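Putative aldehyde dehydrogenase AldY (Bacillus subtilis, PDB 4DNG) probably oxidises aldehydes to carboxylates with NAD+ as the electron acceptor, and may contribute to protecting the cell against stress from ethanol and related compounds. Local coordinates at residues I86-A91 with D318-K323; A274-K279 with A309-L314; L314-Q319 with E355-G360; T324-L329 with L363-F368; I330-I335 with V359-T364. All coordinates share one frame; numbering follows the deposited sequence.

Interaction 1 (I86-A91 with D318-K323); sequences IIMMIA and DQTDPK
The one polar link across this contact runs from the side-chain amide of Q319 to the backbone carbonyl of A91. NE2 of Q319 lies 2.4 Å from O of A91 with an N-H...O angle of 160°, so the direction suits a hydrogen bond, but the length is too short to be trusted and the amide's exact position is doubtful. The long side chain gets there with a bend at its second torsion (chi2 126°). NE2 also passes 3.7 Å from CB of A91, the methyl that faces the loop.

The apolar part is a single meeting: SD of M88 approaches CB of T320 at 4.0 Å. M88 starts with CG anti to the backbone N (chi1 -167°) and then folds at both later torsions, which carries its sulfur toward the loop although its CB does not point there.

Bonds inside the loop fix the shape of the partner. D318 to D321 form a type I beta turn, and OD1 of D318 takes the hydroxyl of T320 at 3.1 Å and its backbone N at 3.2 Å, the latter closing an Asx turn. Both donors come from the same face of the carboxylate, well above its plane. A second Asx turn follows, with N of K323 bonded to OD1 of D321.

Helix 83-94, in the cofactor-binding part of the fold, thus meets the loop joining helices 297-313 and 332-347 of the catalytic part. Its other sides pack on helices 98-118, 156-169 and 183-196, while Q319 rests on P328.

Interaction 2 (A274-K279 with A309-L314); sequences AAIFGK and ARVKQL
I276 carries this contact: its branches reach three residues of the segment 309-314, and no hydrogen bond crosses between the two segments. CD1 of I276 lies 3.9 Å from CG of R310, and CG1 of I276 is almost as close to the same atom, so the end of the isoleucine rests against the aliphatic root of the arginine and not against its guanidinium. CG1 of I276 also approaches CG2 of V311 at 4.2 Å. The other branch, CG2 of I276, comes to 4.5 Å from CD2 of L314, which is loose packing.

The bend of R310 explains the first of these contacts. The arginine sets out with CG anti to its N (chi1 -177°) and turns at chi2 (70°), presenting the bend to I276.

Topologically, helix 268-281 is the crossover between the adjacent parallel strands 258-262 and 290-296, a beta-alpha-beta unit of the catalytic domain, and helix 297-313 follows the second strand directly. The nearest backbones here belong to I276 and V311, whose CA atoms are 7.3 Å apart, a spacing that a single layer of side chains can bridge.

In the next shell, F307 of helix 297-313 packs on both A275 and I276, and F280 touches V311 and L314. V311 also lies on P365 and V367 of strand 362-369, which places the end of its helix over the sheet. Further along helix 268-281, which widens into a pi-type turn at 277-279, NZ of K279 is hydrogen-bonded to the carbonyls of A384 and I386.

Interaction 3 (L314-Q319 with E355-G360); sequences LPYGDQ and EGKRVG
The ring of Y316 carries this surface contact, with V359 beside it and K357 at its hydroxyl end. CG2 of V359 lies 3.8 Å from CE1 of Y316, and the two side chains run roughly perpendicular to each other. At the end of the tyrosine, OH is 3.9 Å from CE of K357, so the lysine touches through its CE methylene. V326 of the same loop as Y316 and T364 of the hairpin also touch the tyrosine side chain.

The second flat group is the guanidinium of R358, met at its edge and in plane by the carbonyl of G360. NE of R358 donates to O of G360 at 2.6 Å, only 2° out of the guanidinium plane and with a nearly straight N-H...O angle of 176°.

That bond ties the side chain to the turn of a beta hairpin, made by strands 358-359 and 362-369 of the catalytic domain; the loop 314-319 lies against its first arm. G360 takes a positive phi (63°), as the first corner of that type II' turn requires. NH2 of R358 forms a salt bridge with E332, at the start of helix 332-347, and N of K357 is hydrogen-bonded to OG1 of T364 on the partner arm.

Interaction 4 (T324-L329 with L363-F368); sequences TVVGPL and LTPYVF
V326 and L329 set two side chains against L363 and P365, where the loop that connects helices 297-313 and 332-347 lies along the beginning of strand 362-369, a member of the catalytic-domain sheet. The chains come nearest at V326 and T364, whose CA atoms are 6.9 Å apart; no hydrogen bond joins the two segments, and the evidence for their association is van der Waals packing.

V326 divides its methyls between two partners. With CG1 anti to the backbone N (chi1 -166°), that methyl comes to rest 3.6 Å from the carbonyl oxygen of L363. CG2, anti to the carbonyl carbon, is turned the other way along the strand and meets CG of P365 at 4.1 Å. One valine therefore spans the backbone of one residue and the ring of another two places on.

The leucine pair is of another kind, side chain to side chain. L363 holds CG between its N and carbonyl carbon (chi1 68°), a less common choice for leucine, and in that position both CG and CD2 come within reach of the L329 side chain.

Outside partners show where these side chains sit. P365 is also packed by V311 of helix 297-313, and L363 by A338 of helix 332-347 and by P385, so the two apolar pairs lie toward different helices. Backbone bonds of V326 to P315 and G317 fold the linker on itself, and one between L329 and N361 ties it to the hairpin.

At the leucine pair, CD1 of L329 touches CD2 of L363 at 3.9 Å and lies 4.0 Å from its CG.

Interaction 5 (I330-I335 with V359-T364); sequences INERQI and VGNVLT
I335 lays its CD1 methyl over the backbone of N361, 3.2 Å from O and 3.5 Å from CA of that asparagine, with the asparagine CB close by as well. N361 belongs to the turn of a beta hairpin with a two-residue loop: V359 to V362 form a type II' turn, and the backbone of V359 and V362 is paired in both directions. The first turn of helix 332-347 packs on this hairpin.

I335 is placed by having CG1 anti to its carbonyl carbon (chi1 -66°), which sends CG1, and through an extended chi2 also CD1, to the turn and directs the other branch to the strand. There CG2 of I335 comes within 4.0 Å of CD2 of L363, the two side chains lying alongside and pointing opposite ways.

The polar ends of E332 and N361 are neighbours, but each has its stronger partner in a third residue. OE1 of E332 is 3.6 Å from ND2 of N361, too long for a hydrogen bond, with carboxylate and amide planes 89° apart. OE2 of E332 forms a salt bridge with R358, which may offset the nearby carboxylate of E336, while OD1 of N361 accepts from Q32.

The helix start is held by N331 in the N-cap position: its OD1 accepts from N of Q334 at 2.9 Å, with a C=O...N angle of 164°.

In the fold
Interactions 2 to 5 lie within the catalytic domain, whereas interaction 1 joins that domain to a helix of the cofactor-binding part. Interactions 3, 4 and 5 form the tight group, with centres about 5 to 9 Å apart; interaction 2 is about 10 Å from interaction 4, and interaction 1 at least 15 Å from every other. The linker between helices 297-313 and 332-347 supplies a segment to interactions 1, 3 and 4, and the ends of those helices serve interactions 2 and 5. Strand 362-369 is common to interactions 4 and 5, and hairpin neighbour 358-359 brings in interaction 3. Along the chain, interactions 3 and 4 cross, interlocking linker and hairpin. All five lie away from the predicted active-site residues.

Interaction 1 (I86-A91 with D318-K323)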
# COMPACT_ATOMS: atom_id res chain seq x y z
N ILE A 86 4.71 -10.18 34.34
CA ILE A 86 4.94 -9.63 33.01
C ILE A 86 5.16 -8.13 33.14
O ILE A 86 6.10 -7.59 32.56
CB ILE A 86 3.79 -10.00 32.05
CG1 ILE A 86 3.68 -11.53 31.91
CG2 ILE A 86 3.97 -9.35 30.69
CD1 ILE A 86 2.50 -12.03 31.10
N ILE A 87 4.32 -7.48 33.95
CA ILE A 87 4.38 -6.03 34.16
C ILE A 87 5.75 -5.64 34.73
O ILE A 87 6.44 -4.76 34.20
CB ILE A 87 3.17 -5.52 34.99
CG1 ILE A 87 1.91 -5.50 34.10
CG2 ILE A 87 3.42 -4.14 35.60
CD1 ILE A 87 0.60 -5.23 34.82
N MET A 88 6.17 -6.34 35.77
CA MET A 88 7.49 -6.18 36.34
C MET A 88 8.58 -6.28 35.28
O MET A 88 9.41 -5.38 35.18
CB MET A 88 7.74 -7.19 37.46
CG MET A 88 8.98 -6.87 38.30
SD MET A 88 8.99 -5.17 38.94
CE MET A 88 7.89 -5.33 40.35
N MET A 89 8.55 -7.35 34.49
CA MET A 89 9.56 -7.55 33.44
C MET A 89 9.57 -6.46 32.34
O MET A 89 10.65 -6.01 31.94
CB MET A 89 9.46 -8.96 32.84
CG MET A 89 10.55 -9.29 31.82
SD MET A 89 12.25 -9.21 32.43
CE MET A 89 12.22 -10.51 33.65
N ILE A 90 8.39 -6.04 31.87
CA ILE A 90 8.30 -4.91 30.94
C ILE A 90 8.96 -3.67 31.53
O ILE A 90 9.70 -2.98 30.85
CB ILE A 90 6.84 -4.54 30.55
CG1 ILE A 90 6.19 -5.65 29.70
CG2 ILE A 90 6.80 -3.23 29.78
CD1 ILE A 90 4.68 -5.60 29.73
N ALA A 91 8.68 -3.40 32.80
CA ALA A 91 9.33 -2.30 33.50
C ALA A 91 10.87 -2.47 33.55
O ALA A 91 11.59 -1.58 33.11
CB ALA A 91 8.74 -2.13 34.90
N ASP A 318 13.47 4.97 40.42
CA ASP A 318 13.38 3.55 40.12
C ASP A 318 11.99 3.24 39.59
O ASP A 318 10.99 3.48 40.25
CB ASP A 318 13.68 2.70 41.35
CG ASP A 318 13.99 1.26 40.99
OD1 ASP A 318 13.68 0.84 39.85
OD2 ASP A 318 14.56 0.55 41.85
N GLN A 319 11.97 2.70 38.39
CA GLN A 319 10.74 2.49 37.63
C GLN A 319 9.98 1.24 38.09
O GLN A 319 8.77 1.09 37.85
CB GLN A 319 11.15 2.34 36.19
CG GLN A 319 12.60 1.88 36.15
CD GLN A 319 12.77 0.64 35.33
OE1 GLN A 319 13.87 0.15 35.14
NE2 GLN A 319 11.65 0.12 34.84
N THR A 320 10.69 0.34 38.76
CA THR A 320 10.06 -0.82 39.37
C THR A 320 9.25 -0.44 40.61
O THR A 320 8.46 -1.24 41.09
CB THR A 320 11.10 -1.89 39.73
OG1 THR A 320 11.87 -1.43 40.85
CG2 THR A 320 12.01 -2.17 38.52
N ASP A 321 9.44 0.78 41.10
CA ASP A 321 8.63 1.35 42.18
C ASP A 321 7.27 1.78 41.61
O ASP A 321 7.23 2.59 40.67
CB ASP A 321 9.40 2.52 42.81
CG ASP A 321 8.62 3.25 43.92
OD1 ASP A 321 7.38 3.43 43.85
OD2 ASP A 321 9.29 3.70 44.87
N PRO A 322 6.15 1.27 42.19
CA PRO A 322 4.79 1.51 41.64
C PRO A 322 4.28 2.97 41.73
O PRO A 322 3.17 3.25 41.26
CB PRO A 322 3.90 0.57 42.46
CG PRO A 322 4.64 0.32 43.71
CD PRO A 322 6.11 0.41 43.39
N LYS A 323 5.06 3.87 42.31
CA LYS A 323 4.69 5.29 42.36
C LYS A 323 5.69 6.21 41.63
O LYS A 323 5.68 7.43 41.84
CB LYS A 323 4.46 5.76 43.80
CG LYS A 323 3.02 5.63 44.29
CD LYS A 323 2.66 6.78 45.23
CE LYS A 323 1.16 6.93 45.41
NZ LYS A 323 0.65 6.15 46.57

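Interaction 2 (A274-K279 with A309-L314)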
# COMPACT_ATOMS: atom_id res chain seq x y z
N ALA A 274 -4.72 16.15 30.86
CA ALA A 274 -4.58 15.26 29.71
C ALA A 274 -3.20 15.37 29.05
O ALA A 274 -2.72 14.38 28.50
CB ALA A 274 -5.69 15.52 28.70
N ALA A 275 -2.56 16.54 29.12
CA ALA A 275 -1.19 16.71 28.61
C ALA A 275 -0.13 16.05 29.50
O ALA A 275 0.92 15.63 29.01
CB ALA A 275 -0.86 18.18 28.41
N ILE A 276 -0.38 15.97 30.81
CA ILE A 276 0.53 15.26 31.71
C ILE A 276 0.48 13.74 31.50
O ILE A 276 1.53 13.11 31.35
CB ILE A 276 0.28 15.64 33.19
CG1 ILE A 276 1.22 16.77 33.61
CG2 ILE A 276 0.52 14.46 34.12
CD1 ILE A 276 0.68 18.14 33.34
N PHE A 277 -0.72 13.17 31.50
CA PHE A 277 -0.94 11.73 31.30
C PHE A 277 -0.28 11.28 30.00
O PHE A 277 0.50 10.33 30.01
CB PHE A 277 -2.45 11.39 31.31
CG PHE A 277 -2.76 9.90 31.29
CD1 PHE A 277 -2.81 9.15 32.47
CD2 PHE A 277 -3.03 9.24 30.08
CE1 PHE A 277 -3.10 7.79 32.45
CE2 PHE A 277 -3.32 7.88 30.06
CZ PHE A 277 -3.36 7.15 31.25
N GLY A 278 -0.59 11.97 28.91
CA GLY A 278 -0.01 11.69 27.59
C GLY A 278 1.50 11.81 27.54
O GLY A 278 2.18 10.89 27.08
N LYS A 279 2.03 12.93 28.01
CA LYS A 279 3.48 13.17 27.92
C LYS A 279 4.37 12.43 28.93
O LYS A 279 5.49 12.07 28.61
CB LYS A 279 3.77 14.68 27.94
CG LYS A 279 5.24 15.06 27.76
CD LYS A 279 5.80 14.58 26.43
CE LYS A 279 7.32 14.59 26.46
NZ LYS A 279 7.94 14.35 25.13
N ALA A 309 3.84 23.79 37.22
CA ALA A 309 3.73 23.40 38.62
C ALA A 309 3.55 21.88 38.74
O ALA A 309 4.22 21.24 39.54
CB ALA A 309 2.60 24.13 39.31
N ARG A 310 2.66 21.32 37.91
CA ARG A 310 2.27 19.92 38.01
C ARG A 310 3.41 18.97 37.63
O ARG A 310 3.63 17.94 38.27
CB ARG A 310 0.99 19.66 37.19
CG ARG A 310 0.41 18.25 37.25
CD ARG A 310 -0.20 17.90 38.60
NE ARG A 310 -0.72 16.53 38.62
CZ ARG A 310 -0.00 15.44 38.91
NH1 ARG A 310 1.29 15.54 39.21
NH2 ARG A 310 -0.58 14.25 38.89
N VAL A 311 4.15 19.36 36.59
CA VAL A 311 5.31 18.61 36.07
C VAL A 311 6.42 18.54 37.12
O VAL A 311 7.07 17.50 37.28
CB VAL A 311 5.83 19.23 34.75
CG1 VAL A 311 7.24 18.79 34.42
CG2 VAL A 311 4.88 18.90 33.60
N LYS A 312 6.61 19.65 37.83
CA LYS A 312 7.63 19.77 38.88
C LYS A 312 7.47 18.77 40.04
O LYS A 312 8.43 18.47 40.74
CB LYS A 312 7.66 21.20 39.45
CG LYS A 312 8.24 22.26 38.51
CD LYS A 312 9.33 23.07 39.20
CE LYS A 312 10.67 22.33 39.15
NZ LYS A 312 11.68 22.80 40.14
N GLN A 313 6.25 18.26 40.22
CA GLN A 313 5.91 17.35 41.32
C GLN A 313 6.27 15.92 41.01
O GLN A 313 6.67 15.16 41.90
CB GLN A 313 4.42 17.40 41.62
CG GLN A 313 4.00 18.39 42.69
CD GLN A 313 2.60 18.94 42.45
OE1 GLN A 313 2.39 20.15 42.48
NE2 GLN A 313 1.65 18.05 42.19
N LEU A 314 6.13 15.55 39.73
CA LEU A 314 6.19 14.16 39.29
C LEU A 314 7.37 13.40 39.90
O LEU A 314 8.50 13.88 39.87
CB LEU A 314 6.21 14.07 37.77
CG LEU A 314 5.16 14.88 36.98
CD1 LEU A 314 5.52 14.88 35.51
CD2 LEU A 314 3.73 14.38 37.21

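Interaction 3 (L314-Q319 with E355-G360)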
# COMPACT_ATOMS: atom_id res chain seq x y z
N LEU A 314 6.13 15.55 39.73
CA LEU A 314 6.19 14.16 39.29
C LEU A 314 7.37 13.40 39.90
O LEU A 314 8.50 13.88 39.87
CB LEU A 314 6.21 14.07 37.77
CG LEU A 314 5.16 14.88 36.98
CD1 LEU A 314 5.52 14.88 35.51
CD2 LEU A 314 3.73 14.38 37.21
N PRO A 315 7.08 12.23 40.51
CA PRO A 315 8.11 11.32 41.05
C PRO A 315 9.06 10.75 40.00
O PRO A 315 8.62 10.22 38.98
CB PRO A 315 7.29 10.20 41.69
CG PRO A 315 6.02 10.87 42.10
CD PRO A 315 5.74 11.88 41.01
N TYR A 316 10.36 10.87 40.24
CA TYR A 316 11.34 10.29 39.34
C TYR A 316 12.23 9.27 40.06
O TYR A 316 12.44 9.37 41.26
CB TYR A 316 12.16 11.40 38.65
CG TYR A 316 13.14 12.13 39.55
CD1 TYR A 316 14.40 11.58 39.85
CD2 TYR A 316 12.84 13.38 40.07
CE1 TYR A 316 15.30 12.24 40.66
CE2 TYR A 316 13.74 14.06 40.88
CZ TYR A 316 14.97 13.49 41.17
OH TYR A 316 15.87 14.14 41.98
N GLY A 317 12.73 8.28 39.33
CA GLY A 317 13.67 7.33 39.92
C GLY A 317 13.53 5.89 39.46
O GLY A 317 13.51 5.60 38.26
N ASP A 318 13.47 4.97 40.42
CA ASP A 318 13.38 3.55 40.12
C ASP A 318 11.99 3.24 39.59
O ASP A 318 10.99 3.48 40.25
CB ASP A 318 13.68 2.70 41.35
CG ASP A 318 13.99 1.26 40.99
OD1 ASP A 318 13.68 0.84 39.85
OD2 ASP A 318 14.56 0.55 41.85
N GLN A 319 11.97 2.70 38.39
CA GLN A 319 10.74 2.49 37.63
C GLN A 319 9.98 1.24 38.09
O GLN A 319 8.77 1.09 37.85
CB GLN A 319 11.15 2.34 36.19
CG GLN A 319 12.60 1.88 36.15
CD GLN A 319 12.77 0.64 35.33
OE1 GLN A 319 13.87 0.15 35.14
NE2 GLN A 319 11.65 0.12 34.84
N GLU A 355 13.50 23.44 34.44
CA GLU A 355 14.79 22.85 34.10
C GLU A 355 14.99 21.51 34.79
O GLU A 355 15.04 21.43 36.01
CB GLU A 355 15.93 23.80 34.47
CG GLU A 355 17.30 23.31 34.02
CD GLU A 355 18.30 24.45 33.82
OE1 GLU A 355 18.02 25.60 34.24
OE2 GLU A 355 19.36 24.18 33.23
N GLY A 356 15.10 20.45 33.99
CA GLY A 356 15.40 19.12 34.53
C GLY A 356 16.89 18.92 34.73
O GLY A 356 17.67 19.88 34.64
N LYS A 357 17.29 17.68 35.00
CA LYS A 357 18.69 17.33 35.27
C LYS A 357 18.89 15.83 35.05
O LYS A 357 17.91 15.12 34.84
CB LYS A 357 19.12 17.74 36.69
CG LYS A 357 18.63 16.82 37.81
CD LYS A 357 18.69 17.53 39.15
CE LYS A 357 18.36 16.59 40.30
NZ LYS A 357 19.58 15.87 40.79
N ARG A 358 20.14 15.37 35.11
CA ARG A 358 20.47 13.97 34.89
C ARG A 358 20.85 13.29 36.20
O ARG A 358 21.89 13.61 36.78
CB ARG A 358 21.62 13.81 33.88
CG ARG A 358 22.22 12.41 33.90
CD ARG A 358 23.14 12.09 32.73
NE ARG A 358 23.36 10.64 32.66
CZ ARG A 358 24.08 10.01 31.74
NH1 ARG A 358 24.19 8.68 31.79
NH2 ARG A 358 24.68 10.69 30.76
N VAL A 359 20.02 12.35 36.64
CA VAL A 359 20.35 11.52 37.80
C VAL A 359 20.57 10.09 37.33
O VAL A 359 19.61 9.36 37.04
CB VAL A 359 19.23 11.55 38.88
CG1 VAL A 359 19.73 10.91 40.16
CG2 VAL A 359 18.76 12.97 39.15
N GLY A 360 21.83 9.69 37.25
CA GLY A 360 22.15 8.39 36.69
C GLY A 360 21.71 8.39 35.25
O GLY A 360 22.13 9.25 34.46

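Interaction 4 (T324-L329 with L363-F368)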
# COMPACT_ATOMS: atom_id res chain seq x y z
N THR A 324 6.53 5.64 40.77
CA THR A 324 7.45 6.43 39.96
C THR A 324 6.81 6.76 38.62
O THR A 324 6.14 5.94 38.00
CB THR A 324 8.79 5.73 39.71
OG1 THR A 324 9.35 5.31 40.97
CG2 THR A 324 9.76 6.69 39.05
N VAL A 325 7.04 7.98 38.16
CA VAL A 325 6.36 8.47 36.98
C VAL A 325 7.40 8.60 35.88
O VAL A 325 7.19 8.16 34.75
CB VAL A 325 5.60 9.79 37.27
CG1 VAL A 325 5.03 10.38 36.00
CG2 VAL A 325 4.50 9.55 38.30
N VAL A 326 8.55 9.17 36.25
CA VAL A 326 9.62 9.37 35.31
C VAL A 326 10.76 8.42 35.68
O VAL A 326 11.44 8.60 36.70
CB VAL A 326 10.09 10.83 35.26
CG1 VAL A 326 10.96 11.07 34.04
CG2 VAL A 326 8.89 11.76 35.19
N GLY A 327 10.92 7.37 34.86
CA GLY A 327 12.01 6.44 35.02
C GLY A 327 13.12 6.75 34.02
O GLY A 327 13.15 7.83 33.42
N PRO A 328 14.02 5.78 33.81
CA PRO A 328 15.22 6.03 33.05
C PRO A 328 14.94 6.06 31.58
O PRO A 328 13.92 5.53 31.16
CB PRO A 328 16.12 4.83 33.39
CG PRO A 328 15.23 3.79 34.01
CD PRO A 328 13.86 4.36 34.18
N LEU A 329 15.81 6.69 30.81
CA LEU A 329 15.70 6.54 29.35
C LEU A 329 16.30 5.19 28.94
O LEU A 329 17.15 4.63 29.65
CB LEU A 329 16.36 7.70 28.60
CG LEU A 329 15.70 9.06 28.79
CD1 LEU A 329 16.31 10.10 27.85
CD2 LEU A 329 14.19 8.97 28.57
N LEU A 363 16.57 11.22 33.12
CA LEU A 363 16.45 12.67 33.09
C LEU A 363 15.05 13.17 33.46
O LEU A 363 14.03 12.63 33.03
CB LEU A 363 17.06 13.33 31.84
CG LEU A 363 16.57 13.21 30.42
CD1 LEU A 363 15.57 14.31 30.11
CD2 LEU A 363 17.78 13.34 29.51
N THR A 364 15.06 14.18 34.34
CA THR A 364 13.86 14.74 34.94
C THR A 364 13.31 15.71 33.93
O THR A 364 14.08 16.27 33.15
CB THR A 364 14.20 15.51 36.21
OG1 THR A 364 15.21 16.48 35.89
CG2 THR A 364 14.72 14.56 37.31
N PRO A 365 11.98 15.92 33.96
CA PRO A 365 11.29 16.66 32.91
C PRO A 365 11.90 18.04 32.62
O PRO A 365 12.33 18.73 33.56
CB PRO A 365 9.86 16.81 33.45
CG PRO A 365 9.71 15.74 34.47
CD PRO A 365 11.07 15.49 35.04
N TYR A 366 11.95 18.41 31.34
CA TYR A 366 12.26 19.79 30.92
C TYR A 366 11.06 20.37 30.20
O TYR A 366 10.46 19.71 29.36
CB TYR A 366 13.46 19.83 29.96
CG TYR A 366 14.81 19.48 30.56
CD1 TYR A 366 15.11 18.17 30.95
CD2 TYR A 366 15.80 20.46 30.70
CE1 TYR A 366 16.36 17.85 31.48
CE2 TYR A 366 17.04 20.15 31.23
CZ TYR A 366 17.32 18.84 31.62
OH TYR A 366 18.56 18.54 32.15
N VAL A 367 10.72 21.62 30.52
CA VAL A 367 9.66 22.30 29.80
C VAL A 367 10.19 23.60 29.21
O VAL A 367 10.60 24.52 29.93
CB VAL A 367 8.39 22.53 30.66
CG1 VAL A 367 7.31 23.23 29.84
CG2 VAL A 367 7.85 21.21 31.23
N PHE A 368 10.21 23.65 27.88
CA PHE A 368 10.52 24.86 27.13
C PHE A 368 9.21 25.58 26.79
O PHE A 368 8.21 24.95 26.45
CB PHE A 368 11.28 24.51 25.85
CG PHE A 368 12.69 24.06 26.09
CD1 PHE A 368 13.70 25.00 26.31
CD2 PHE A 368 13.01 22.71 26.09
CE1 PHE A 368 15.01 24.58 26.53
CE2 PHE A 368 14.32 22.29 26.31
CZ PHE A 368 15.32 23.23 26.53

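Interaction 5 (I330-I335 with V359-T364)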
# COMPACT_ATOMS: atom_id res chain seq x y z
N ILE A 330 15.87 4.67 27.79
CA ILE A 330 16.21 3.32 27.34
C ILE A 330 17.72 2.99 27.38
O ILE A 330 18.10 1.88 27.74
CB ILE A 330 15.61 3.07 25.95
CG1 ILE A 330 15.88 1.63 25.44
CG2 ILE A 330 16.13 4.10 24.97
CD1 ILE A 330 15.36 0.52 26.35
N ASN A 331 18.57 3.94 27.01
CA ASN A 331 20.02 3.76 27.05
C ASN A 331 20.76 5.11 27.09
O ASN A 331 20.15 6.18 27.06
CB ASN A 331 20.48 2.94 25.84
CG ASN A 331 20.22 3.65 24.52
OD1 ASN A 331 20.52 4.83 24.37
ND2 ASN A 331 19.63 2.93 23.57
N GLU A 332 22.09 5.05 27.11
CA GLU A 332 22.95 6.23 27.20
C GLU A 332 22.95 7.09 25.94
O GLU A 332 23.09 8.31 26.03
CB GLU A 332 24.39 5.79 27.52
CG GLU A 332 25.41 6.90 27.63
CD GLU A 332 25.56 7.43 29.04
OE1 GLU A 332 25.52 6.63 30.01
OE2 GLU A 332 25.74 8.66 29.18
N ARG A 333 22.82 6.47 24.76
CA ARG A 333 22.77 7.23 23.52
C ARG A 333 21.55 8.16 23.48
O ARG A 333 21.62 9.24 22.89
CB ARG A 333 22.81 6.33 22.29
CG ARG A 333 24.21 6.08 21.73
CD ARG A 333 24.19 5.29 20.43
NE ARG A 333 23.89 3.86 20.63
CZ ARG A 333 22.81 3.22 20.17
NH1 ARG A 333 21.88 3.86 19.46
NH2 ARG A 333 22.65 1.93 20.43
N GLN A 334 20.45 7.74 24.11
CA GLN A 334 19.23 8.55 24.19
C GLN A 334 19.42 9.77 25.06
O GLN A 334 18.93 10.85 24.72
CB GLN A 334 18.05 7.74 24.73
CG GLN A 334 17.53 6.71 23.75
CD GLN A 334 16.89 7.34 22.54
OE1 GLN A 334 17.46 7.30 21.44
NE2 GLN A 334 15.71 7.93 22.73
N ILE A 335 20.12 9.61 26.18
CA ILE A 335 20.39 10.73 27.06
C ILE A 335 21.26 11.79 26.37
O ILE A 335 20.89 12.95 26.34
CB ILE A 335 20.99 10.30 28.41
CG1 ILE A 335 19.97 9.49 29.21
CG2 ILE A 335 21.36 11.53 29.23
CD1 ILE A 335 20.58 8.61 30.28
N VAL A 359 20.02 12.35 36.64
CA VAL A 359 20.35 11.52 37.80
C VAL A 359 20.57 10.09 37.33
O VAL A 359 19.61 9.36 37.04
CB VAL A 359 19.23 11.55 38.88
CG1 VAL A 359 19.73 10.91 40.16
CG2 VAL A 359 18.76 12.97 39.15
N GLY A 360 21.83 9.69 37.25
CA GLY A 360 22.15 8.39 36.69
C GLY A 360 21.71 8.39 35.25
O GLY A 360 22.13 9.25 34.46
N ASN A 361 20.82 7.47 34.89
CA ASN A 361 20.32 7.40 33.52
C ASN A 361 18.87 7.92 33.38
O ASN A 361 18.22 7.75 32.33
CB ASN A 361 20.52 5.99 32.94
CG ASN A 361 21.94 5.46 33.16
OD1 ASN A 361 22.17 4.58 34.00
ND2 ASN A 361 22.90 6.02 32.41
N VAL A 362 18.39 8.57 34.44
CA VAL A 362 17.10 9.25 34.44
C VAL A 362 17.31 10.71 34.08
O VAL A 362 18.16 11.38 34.67
CB VAL A 362 16.44 9.21 35.85
CG1 VAL A 362 15.16 10.03 35.86
CG2 VAL A 362 16.14 7.78 36.31
N LEU A 363 16.57 11.22 33.12
CA LEU A 363 16.45 12.67 33.09
C LEU A 363 15.05 13.17 33.46
O LEU A 363 14.03 12.63 33.03
CB LEU A 363 17.06 13.33 31.84
CG LEU A 363 16.57 13.21 30.42
CD1 LEU A 363 15.57 14.31 30.11
CD2 LEU A 363 17.78 13.34 29.51
N THR A 364 15.06 14.18 34.34
CA THR A 364 13.86 14.74 34.94
C THR A 364 13.31 15.71 33.93
O THR A 364 14.08 16.27 33.15
CB THR A 364 14.20 15.51 36.21
OG1 THR A 364 15.21 16.48 35.89
CG2 THR A 364 14.72 14.56 37.31